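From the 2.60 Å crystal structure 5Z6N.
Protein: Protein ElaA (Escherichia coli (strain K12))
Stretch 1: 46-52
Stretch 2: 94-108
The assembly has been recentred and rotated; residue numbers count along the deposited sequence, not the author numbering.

Stretch 1 46-52: GDNRHIL
Stretch 2 (94-108) QLMSKTLETCTHHWP

A short strand and its preceding loop pack nearly antiparallel against a helix and the residue after it, chiefly through side chains and without a hydrogen bond between them; the two stretches together bury 409 Å². Strand 49-52 and helix 94-106 run at 152°, their axes 9.7 Å apart at closest approach. CA atoms pair Asp 47 with His 106 (9.6 Å), Arg 49 with Thr 102 (8.9 Å) and Ile 51 with Thr 99 (6.9 Å). Extended backbone (phi/psi -121/160 at Arg 49, -120/126 at Ile 51) turns these alternate side chains toward the helix, while Leu 52 points away.

Ile 51 (m, t) places CD1 3.2 Å from Thr 99 OG1 and 3.5 Å from Thr 102 OG1; its CG2 lies 4.0 Å from Leu 95 CD1. In m rotamers, both hydroxyls donate within the helix, Thr 99 OG1 to Leu 95 O (2.8 Å) and Thr 102 OG1 to Lys 98 O (3.0 Å), and the same oxygens face the Ile 51 methyl CD1.

The CD and NE of Arg 49 (m, t, p, chi4 100°) lie over one face of the His 106 ring, CD making a CH-pi contact 3.8 Å from its centroid. Arg 49 NH1 is 2.9 Å from His 106 NE2, but the angle is too poor for hydrogen bonding. Beyond the helix, Trp 107 (chi1 -52°, chi2 -79°) presents its ring edge to Asp 47, CZ2 lying 3.3 Å from OD2.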

# COMPACT_ATOMS: atom_id res chain seq x y z
N GLY B 46 12.92 13.00 3.55
CA GLY B 46 14.28 13.07 4.06
C GLY B 46 15.33 12.42 3.18
O GLY B 46 15.28 12.52 1.95
N ASP B 47 16.29 11.75 3.82
CA ASP B 47 17.35 11.02 3.13
C ASP B 47 17.10 9.51 3.13
O ASP B 47 18.05 8.72 3.14
CB ASP B 47 18.71 11.32 3.77
CG ASP B 47 19.81 11.52 2.74
OD1 ASP B 47 19.51 12.05 1.65
OD2 ASP B 47 20.97 11.17 3.03
N ASN B 48 15.84 9.10 3.13
CA ASN B 48 15.48 7.71 3.30
C ASN B 48 15.57 6.96 1.98
O ASN B 48 15.17 7.48 0.93
CB ASN B 48 14.07 7.58 3.89
CG ASN B 48 13.99 8.10 5.31
OD1 ASN B 48 15.01 8.25 5.98
ND2 ASN B 48 12.78 8.37 5.77
N ARG B 49 16.09 5.74 2.05
CA ARG B 49 16.39 4.93 0.87
C ARG B 49 15.62 3.62 0.94
O ARG B 49 15.18 3.19 2.01
CB ARG B 49 17.89 4.63 0.78
CG ARG B 49 18.79 5.76 1.26
CD ARG B 49 20.24 5.53 0.85
NE ARG B 49 20.35 4.93 -0.47
CZ ARG B 49 20.62 5.61 -1.57
NH1 ARG B 49 20.82 6.92 -1.51
NH2 ARG B 49 20.70 4.99 -2.74
N HIS B 50 15.47 2.98 -0.21
CA HIS B 50 14.85 1.67 -0.32
C HIS B 50 15.74 0.74 -1.13
O HIS B 50 16.37 1.16 -2.10
CB HIS B 50 13.46 1.75 -0.96
CG HIS B 50 12.59 2.86 -0.43
ND1 HIS B 50 12.80 4.18 -0.75
CD2 HIS B 50 11.54 2.83 0.42
CE1 HIS B 50 11.89 4.92 -0.13
NE2 HIS B 50 11.12 4.13 0.59
N ILE B 51 15.78 -0.52 -0.71
CA ILE B 51 16.60 -1.54 -1.36
C ILE B 51 15.67 -2.65 -1.84
O ILE B 51 14.86 -3.17 -1.07
CB ILE B 51 17.68 -2.07 -0.40
CG1 ILE B 51 18.66 -0.93 -0.13
CG2 ILE B 51 18.39 -3.29 -0.99
CD1 ILE B 51 19.60 -1.16 1.00
N LEU B 52 15.76 -2.97 -3.13
CA LEU B 52 14.84 -3.87 -3.80
C LEU B 52 15.63 -5.01 -4.44
O LEU B 52 16.62 -4.76 -5.14
CB LEU B 52 14.02 -3.14 -4.88
CG LEU B 52 13.51 -1.72 -4.61
CD1 LEU B 52 12.92 -1.09 -5.86
CD2 LEU B 52 12.50 -1.73 -3.52
N GLN B 94 21.78 -11.92 1.84
CA GLN B 94 22.25 -10.97 0.83
C GLN B 94 21.58 -9.61 0.98
O GLN B 94 22.24 -8.57 0.86
CB GLN B 94 22.01 -11.54 -0.57
CG GLN B 94 23.05 -12.56 -1.01
CD GLN B 94 22.52 -13.49 -2.08
OE1 GLN B 94 22.79 -14.69 -2.06
NE2 GLN B 94 21.76 -12.94 -3.02
N LEU B 95 20.28 -9.60 1.26
CA LEU B 95 19.57 -8.34 1.46
C LEU B 95 20.15 -7.56 2.63
O LEU B 95 20.38 -6.35 2.54
CB LEU B 95 18.08 -8.61 1.68
CG LEU B 95 17.24 -7.50 2.31
CD1 LEU B 95 17.22 -6.25 1.44
CD2 LEU B 95 15.83 -7.98 2.59
N MET B 96 20.40 -8.25 3.74
CA MET B 96 20.88 -7.59 4.95
C MET B 96 22.25 -6.95 4.74
O MET B 96 22.45 -5.77 5.03
CB MET B 96 20.92 -8.59 6.10
CG MET B 96 19.56 -9.02 6.59
SD MET B 96 18.67 -7.61 7.28
CE MET B 96 19.80 -7.13 8.58
N SER B 97 23.20 -7.73 4.21
CA SER B 97 24.57 -7.24 4.07
C SER B 97 24.66 -6.09 3.07
O SER B 97 25.48 -5.18 3.25
CB SER B 97 25.49 -8.38 3.65
OG SER B 97 24.93 -9.10 2.57
N LYS B 98 23.83 -6.10 2.03
CA LYS B 98 23.83 -4.98 1.09
C LYS B 98 23.17 -3.75 1.70
O LYS B 98 23.53 -2.62 1.36
CB LYS B 98 23.15 -5.38 -0.21
CG LYS B 98 23.85 -6.53 -0.92
CD LYS B 98 23.32 -6.74 -2.33
CE LYS B 98 24.21 -7.69 -3.11
NZ LYS B 98 24.17 -9.09 -2.59
N THR B 99 22.20 -3.95 2.59
CA THR B 99 21.54 -2.84 3.27
C THR B 99 22.43 -2.23 4.34
O THR B 99 22.36 -1.02 4.59
CB THR B 99 20.20 -3.30 3.87
OG1 THR B 99 19.35 -3.80 2.83
CG2 THR B 99 19.49 -2.16 4.56
N LEU B 100 23.29 -3.03 4.97
CA LEU B 100 24.28 -2.48 5.89
C LEU B 100 25.41 -1.79 5.13
O LEU B 100 25.92 -0.77 5.59
CB LEU B 100 24.82 -3.58 6.80
CG LEU B 100 23.81 -4.09 7.83
CD1 LEU B 100 24.37 -5.29 8.57
CD2 LEU B 100 23.45 -2.97 8.80
N GLU B 101 25.81 -2.34 3.98
CA GLU B 101 26.75 -1.63 3.12
C GLU B 101 26.20 -0.28 2.69
O GLU B 101 26.97 0.66 2.43
CB GLU B 101 27.08 -2.48 1.89
CG GLU B 101 27.93 -1.77 0.83
CD GLU B 101 27.98 -2.53 -0.49
OE1 GLU B 101 27.12 -3.41 -0.71
OE2 GLU B 101 28.87 -2.23 -1.32
N THR B 102 24.87 -0.14 2.62
CA THR B 102 24.26 1.15 2.35
C THR B 102 24.28 2.04 3.60
O THR B 102 24.62 3.22 3.51
CB THR B 102 22.84 0.96 1.84
OG1 THR B 102 22.86 0.18 0.64
CG2 THR B 102 22.19 2.31 1.55
N CYS B 103 23.93 1.48 4.76
CA CYS B 103 24.06 2.22 6.01
C CYS B 103 25.51 2.60 6.27
O CYS B 103 25.81 3.73 6.65
CB CYS B 103 23.51 1.39 7.17
SG CYS B 103 21.79 0.88 7.01
N THR B 104 26.43 1.65 6.06
CA THR B 104 27.85 1.93 6.22
C THR B 104 28.29 3.09 5.34
O THR B 104 28.85 4.08 5.81
CB THR B 104 28.67 0.67 5.91
OG1 THR B 104 28.54 -0.27 6.98
CG2 THR B 104 30.14 1.02 5.71
N HIS B 105 28.03 2.97 4.03
CA HIS B 105 28.48 3.99 3.08
C HIS B 105 27.88 5.35 3.41
O HIS B 105 28.61 6.31 3.67
CB HIS B 105 28.11 3.56 1.66
CG HIS B 105 28.75 4.40 0.59
ND1 HIS B 105 28.70 4.07 -0.74
CD2 HIS B 105 29.45 5.56 0.67
CE1 HIS B 105 29.34 4.98 -1.45
NE2 HIS B 105 29.80 5.90 -0.62
N HIS B 106 26.55 5.45 3.41
CA HIS B 106 25.91 6.75 3.50
C HIS B 106 26.18 7.43 4.84
O HIS B 106 26.55 8.60 4.89
CB HIS B 106 24.41 6.62 3.25
CG HIS B 106 24.02 6.79 1.81
ND1 HIS B 106 24.27 5.82 0.86
CD2 HIS B 106 23.44 7.82 1.16
CE1 HIS B 106 23.84 6.24 -0.32
NE2 HIS B 106 23.33 7.45 -0.16
N TRP B 107 26.02 6.69 5.94
CA TRP B 107 26.21 7.25 7.28
C TRP B 107 27.16 6.38 8.09
O TRP B 107 26.75 5.67 9.02
CB TRP B 107 24.87 7.40 8.00
CG TRP B 107 23.91 8.15 7.18
CD1 TRP B 107 23.85 9.50 7.00
CD2 TRP B 107 22.86 7.59 6.38
NE1 TRP B 107 22.82 9.82 6.15
CE2 TRP B 107 22.20 8.67 5.76
CE3 TRP B 107 22.42 6.29 6.14
CZ2 TRP B 107 21.12 8.48 4.90
CZ3 TRP B 107 21.35 6.11 5.29
CH2 TRP B 107 20.70 7.19 4.68
N PRO B 108 28.46 6.42 7.78
CA PRO B 108 29.45 5.85 8.70
C PRO B 108 29.45 6.66 9.99
O PRO B 108 28.98 7.80 10.03
CB PRO B 108 30.77 5.99 7.95
CG PRO B 108 30.57 7.18 7.07
CD PRO B 108 29.10 7.17 6.69